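Motility-associated killing factor MakB (Vibrio cholerae serotype O1, PDB 6W1W) is one of the components of a three-part cytotoxin that structurally resembles the alpha-pore-forming toxins, and so probably takes part in membrane attack. Local coordinates at residues Val339-Val343 with Thr351-Gln355; Phe37-Val41 with Glu50-Arg54. All coordinates share one frame. Residues are numbered along the deposited sequence.

The two contacts come in series along the chain, contact 2 near the start and contact 1 at the C-terminus; their centres are 25 Å apart, their nearest atoms about 14 Å, and they do not touch. The mixed sheet of order 209-220, 193-203, 338-346, 351-354 relates them. Contact 1 joins its last two strands, while the 37-41 segment of contact 2 hydrogen-bonds through its backbone to Phe211 and Ser213 of strand 209-220, at the far end of that order. Contact 2 therefore links the sheet to helices 46-66 and 100-151, and contact 1 finishes the sheet, consistent with the largely helical architecture with a small beta element known from alpha-pore-forming toxins.

Contact 1: Val339-Val343 with Thr351-Gln355; sequences VGKPV and TIQEQ
Residues Val339-Val343 and Thr351-Gln355 run antiparallel, with extended backbones, and meet through Lys341-Val343 and Ile352-Gln355: CA of Val343 lies 4.2 Å from CA of Glu354, and CA of Pro342 lies 5.3 Å from CA of Gln355. One backbone hydrogen bond crosses between the two segments, from Gln355 N to Pro342 O at 2.8 Å with an N-H...O angle of 140°; Gln353 pairs through its backbone with Leu344, just outside Val339-Val343. Two CA-H...O contacts supplement these bonds, Glu354 CA to Pro342 O and Val343 CA to Gln353 O, both 3.4 Å. Pro342, at phi -70° and with a C-gamma-endo ring, has no amide proton to give, but its ring flanks the Gln355 side chain (chi1 off-well at -94°, chi2 p), Pro342 CG to Gln355 CB 4.0 Å. Lys341 (m, then t through chi2 to chi4) is met halfway along by the end of Glu354 (t, t, chi3 -73°): aliphatic Lys341 CD sits 3.2 Å from Glu354 OE2, whereas Lys341 NZ stays 4.2 Å from that oxygen, so the charges attract without forming a salt bridge. Val343, the buried residue here, has an off-well chi1 of 15°; its CG2 meets CG2 of Ile352 (m, t) at 4.0 Å. Both side chains also rest on Ile229 of helix 225-230, which gives the hairpin its apolar backing. Beyond the pair, strand 338-346 bonds through Gly340 and Val343 to Gln194 and Met196 of strand 193-203. The arrangement is that of a C-terminal beta hairpin whose final strand, 351-354, forms the outermost strand on its side of the mixed sheet.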
loop_
_atom_site.group_PDB
_atom_site.type_symbol
_atom_site.label_atom_id
_atom_site.label_comp_id
_atom_site.label_asym_id
_atom_site.label_seq_id
_atom_site.Cartn_x
_atom_site.Cartn_y
_atom_site.Cartn_z
ATOM N N VAL A 339 10.497 -3.074 12.366
ATOM C CA VAL A 339 11.144 -3.829 11.303
ATOM C C VAL A 339 11.553 -5.182 11.872
ATOM O O VAL A 339 12.450 -5.269 12.714
ATOM C CB VAL A 339 12.346 -3.075 10.726
ATOM C CG1 VAL A 339 12.736 -3.651 9.371
ATOM C CG2 VAL A 339 12.031 -1.594 10.612
ATOM N N GLY A 340 10.876 -6.236 11.420
ATOM C CA GLY A 340 11.236 -7.588 11.787
ATOM C C GLY A 340 12.423 -8.096 10.991
ATOM O O GLY A 340 12.931 -7.446 10.078
ATOM N N LYS A 341 12.872 -9.286 11.357
ATOM C CA LYS A 341 14.005 -9.883 10.666
ATOM C C LYS A 341 13.549 -10.424 9.315
ATOM O O LYS A 341 12.524 -11.115 9.244
ATOM C CB LYS A 341 14.626 -10.992 11.509
ATOM C CG LYS A 341 15.027 -10.554 12.912
ATOM C CD LYS A 341 16.029 -11.517 13.527
ATOM C CE LYS A 341 16.481 -11.055 14.903
ATOM N NZ LYS A 341 17.585 -11.907 15.435
ATOM N N PRO A 342 14.256 -10.123 8.230
ATOM C CA PRO A 342 13.848 -10.634 6.918
ATOM C C PRO A 342 14.079 -12.130 6.821
ATOM O O PRO A 342 14.924 -12.703 7.509
ATOM C CB PRO A 342 14.748 -9.871 5.946
ATOM C CG PRO A 342 15.969 -9.562 6.756
ATOM C CD PRO A 342 15.467 -9.291 8.148
ATOM N N VAL A 343 13.309 -12.766 5.943
ATOM C CA VAL A 343 13.385 -14.207 5.733
ATOM C C VAL A 343 13.463 -14.474 4.234
ATOM O O VAL A 343 12.689 -13.905 3.457
ATOM C CB VAL A 343 12.186 -14.937 6.374
ATOM C CG1 VAL A 343 11.079 -13.955 6.721
ATOM C CG2 VAL A 343 11.661 -16.033 5.460
ATOM N N THR A 351 14.727 -24.322 1.175
ATOM C CA THR A 351 15.184 -23.821 2.463
ATOM C C THR A 351 14.507 -22.493 2.790
ATOM O O THR A 351 14.140 -21.727 1.897
ATOM C CB THR A 351 16.705 -23.649 2.464
ATOM O OG1 THR A 351 17.094 -22.833 1.354
ATOM C CG2 THR A 351 17.383 -24.992 2.328
ATOM N N ILE A 352 14.341 -22.232 4.087
ATOM C CA ILE A 352 13.711 -21.009 4.594
ATOM C C ILE A 352 14.597 -20.501 5.726
ATOM O O ILE A 352 14.535 -21.012 6.850
ATOM C CB ILE A 352 12.274 -21.236 5.078
ATOM C CG1 ILE A 352 11.382 -21.685 3.921
ATOM C CG2 ILE A 352 11.715 -19.981 5.737
ATOM C CD1 ILE A 352 9.956 -21.942 4.330
ATOM N N GLN A 353 15.437 -19.512 5.436
ATOM C CA GLN A 353 16.331 -18.935 6.425
ATOM C C GLN A 353 15.739 -17.646 6.981
ATOM O O GLN A 353 14.655 -17.203 6.595
ATOM C CB GLN A 353 17.714 -18.668 5.828
ATOM C CG GLN A 353 18.562 -19.901 5.603
ATOM C CD GLN A 353 18.535 -20.367 4.162
ATOM O OE1 GLN A 353 17.824 -19.804 3.324
ATOM N NE2 GLN A 353 19.316 -21.401 3.863
ATOM N N GLU A 354 16.474 -17.036 7.906
ATOM C CA GLU A 354 16.138 -15.730 8.452
ATOM C C GLU A 354 17.418 -14.912 8.515
ATOM O O GLU A 354 18.384 -15.317 9.169
ATOM C CB GLU A 354 15.489 -15.846 9.835
ATOM C CG GLU A 354 15.501 -14.542 10.619
ATOM C CD GLU A 354 14.787 -14.639 11.954
ATOM O OE1 GLU A 354 13.539 -14.694 11.963
ATOM O OE2 GLU A 354 15.477 -14.656 12.996
ATOM N N GLN A 355 17.436 -13.783 7.816
ATOM C CA GLN A 355 18.602 -12.909 7.814
ATOM C C GLN A 355 18.424 -11.770 8.812
ATOM O O GLN A 355 18.363 -11.996 10.022
ATOM C CB GLN A 355 18.863 -12.349 6.409
ATOM C CG GLN A 355 19.861 -13.155 5.578
ATOM C CD GLN A 355 19.292 -14.469 5.072
ATOM O OE1 GLN A 355 18.087 -14.595 4.855
ATOM N NE2 GLN A 355 20.161 -15.456 4.877
#

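Contact 2: Phe37-Val41 with Glu50-Arg54; sequences FIGHV and EVRSR
This is a loop-to-helix contact, made where the connection 37-41, after helix 9-35, runs extended and nearly antiparallel beside helix 46-66, which follows it. Extended phi/psi values, such as -137/112° at Ile38, set the loop against regular alpha-helix at Glu50-Arg54; the closest CA pair is Ile38 with Arg52, 6.2 Å apart. Ile38 (m, t) points at the helix and places CD1 3.6 Å from CG1 of Val51 (t), which also packs on Leu142 and Ile146 of helix 100-151. Arg52, with chi1 off-well at -123°, chi2 t and chi3 m, reaches along the loop: its CD is 3.2 Å from Ile38 O. His40 (m, chi2 95°) places CD2 over one face of the Arg52 guanidinium, 3.2 Å from NH1. The 2.4 Å between Gly39 O and Arg52 NH2 is a clash in the model. The strongest polar partner of Arg52 is Asp44 of the same loop, through an NH1 salt bridge, so charge pairing and the Ile38-Val51 apolar contact together hold loop to helix.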
loop_
_atom_site.group_PDB
_atom_site.type_symbol
_atom_site.label_atom_id
_atom_site.label_comp_id
_atom_site.label_asym_id
_atom_site.label_seq_id
_atom_site.Cartn_x
_atom_site.Cartn_y
_atom_site.Cartn_z
ATOM N N PHE A 37 15.140 -8.750 -9.222
ATOM C CA PHE A 37 16.402 -9.102 -9.854
ATOM C C PHE A 37 16.130 -10.140 -10.932
ATOM O O PHE A 37 15.326 -11.053 -10.726
ATOM C CB PHE A 37 17.400 -9.651 -8.821
ATOM C CG PHE A 37 18.720 -10.083 -9.406
ATOM C CD1 PHE A 37 18.870 -11.336 -9.973
ATOM C CD2 PHE A 37 19.820 -9.242 -9.363
ATOM C CE1 PHE A 37 20.083 -11.731 -10.503
ATOM C CE2 PHE A 37 21.039 -9.634 -9.889
ATOM C CZ PHE A 37 21.169 -10.879 -10.459
ATOM N N ILE A 38 16.793 -10.004 -12.079
ATOM C CA ILE A 38 16.640 -10.949 -13.183
ATOM C C ILE A 38 18.020 -11.237 -13.758
ATOM O O ILE A 38 18.641 -10.351 -14.358
ATOM C CB ILE A 38 15.698 -10.435 -14.282
ATOM C CG1 ILE A 38 14.283 -10.259 -13.730
ATOM C CG2 ILE A 38 15.695 -11.396 -15.458
ATOM C CD1 ILE A 38 13.227 -10.017 -14.773
ATOM N N GLY A 39 18.497 -12.470 -13.579
ATOM C CA GLY A 39 19.768 -12.905 -14.117
ATOM C C GLY A 39 19.620 -13.529 -15.491
ATOM O O GLY A 39 18.634 -13.313 -16.200
ATOM N N HIS A 40 20.617 -14.328 -15.863
ATOM C CA HIS A 40 20.711 -14.888 -17.203
ATOM C C HIS A 40 20.496 -16.398 -17.177
ATOM O O HIS A 40 20.741 -17.065 -16.165
ATOM C CB HIS A 40 22.070 -14.568 -17.826
ATOM C CG HIS A 40 22.443 -13.121 -17.745
ATOM N ND1 HIS A 40 23.224 -12.609 -16.731
ATOM C CD2 HIS A 40 22.129 -12.073 -18.542
ATOM C CE1 HIS A 40 23.383 -11.310 -16.912
ATOM N NE2 HIS A 40 22.727 -10.960 -18.004
ATOM N N VAL A 41 20.032 -16.926 -18.310
ATOM C CA VAL A 41 19.872 -18.361 -18.503
ATOM C C VAL A 41 21.005 -18.874 -19.382
ATOM O O VAL A 41 22.025 -18.199 -19.561
ATOM C CB VAL A 41 18.499 -18.701 -19.111
ATOM C CG1 VAL A 41 17.395 -18.147 -18.241
ATOM C CG2 VAL A 41 18.386 -18.161 -20.531
ATOM N N GLU A 50 15.492 -8.484 -23.387
ATOM C CA GLU A 50 14.442 -7.476 -23.455
ATOM C C GLU A 50 13.742 -7.315 -22.108
ATOM O O GLU A 50 13.435 -6.192 -21.693
ATOM C CB GLU A 50 13.443 -7.854 -24.549
ATOM C CG GLU A 50 12.484 -6.747 -24.949
ATOM C CD GLU A 50 11.651 -7.120 -26.160
ATOM O OE1 GLU A 50 12.227 -7.261 -27.261
ATOM O OE2 GLU A 50 10.422 -7.284 -26.008
ATOM N N VAL A 51 13.496 -8.424 -21.406
ATOM C CA VAL A 51 12.776 -8.352 -20.135
ATOM C C VAL A 51 13.628 -7.671 -19.071
ATOM O O VAL A 51 13.124 -6.875 -18.269
ATOM C CB VAL A 51 12.323 -9.759 -19.698
ATOM C CG1 VAL A 51 12.136 -9.830 -18.197
ATOM C CG2 VAL A 51 11.028 -10.123 -20.390
ATOM N N ARG A 52 14.930 -7.968 -19.048
ATOM C CA ARG A 52 15.818 -7.319 -18.089
ATOM C C ARG A 52 15.802 -5.808 -18.265
ATOM O O ARG A 52 15.798 -5.059 -17.280
ATOM C CB ARG A 52 17.243 -7.852 -18.237
ATOM C CG ARG A 52 17.826 -8.457 -16.972
ATOM C CD ARG A 52 19.269 -8.900 -17.179
ATOM N NE ARG A 52 19.466 -9.533 -18.479
ATOM C CZ ARG A 52 19.152 -10.795 -18.754
ATOM N NH1 ARG A 52 19.367 -11.285 -19.965
ATOM N NH2 ARG A 52 18.620 -11.567 -17.818
ATOM N N SER A 53 15.786 -5.343 -19.516
ATOM C CA SER A 53 15.747 -3.909 -19.774
ATOM C C SER A 53 14.452 -3.291 -19.271
ATOM O O SER A 53 14.473 -2.252 -18.604
ATOM C CB SER A 53 15.921 -3.641 -21.267
ATOM O OG SER A 53 17.206 -4.050 -21.696
ATOM N N ARG A 54 13.312 -3.918 -19.570
ATOM C CA ARG A 54 12.034 -3.306 -19.228
ATOM C C ARG A 54 11.761 -3.308 -17.729
ATOM O O ARG A 54 10.934 -2.514 -17.267
ATOM C CB ARG A 54 10.908 -3.998 -19.989
ATOM C CG ARG A 54 11.202 -4.126 -21.468
ATOM C CD ARG A 54 9.957 -4.125 -22.327
ATOM N NE ARG A 54 10.300 -4.381 -23.723
ATOM C CZ ARG A 54 9.452 -4.269 -24.739
ATOM N NH1 ARG A 54 8.199 -3.897 -24.525
ATOM N NH2 ARG A 54 9.862 -4.527 -25.974
#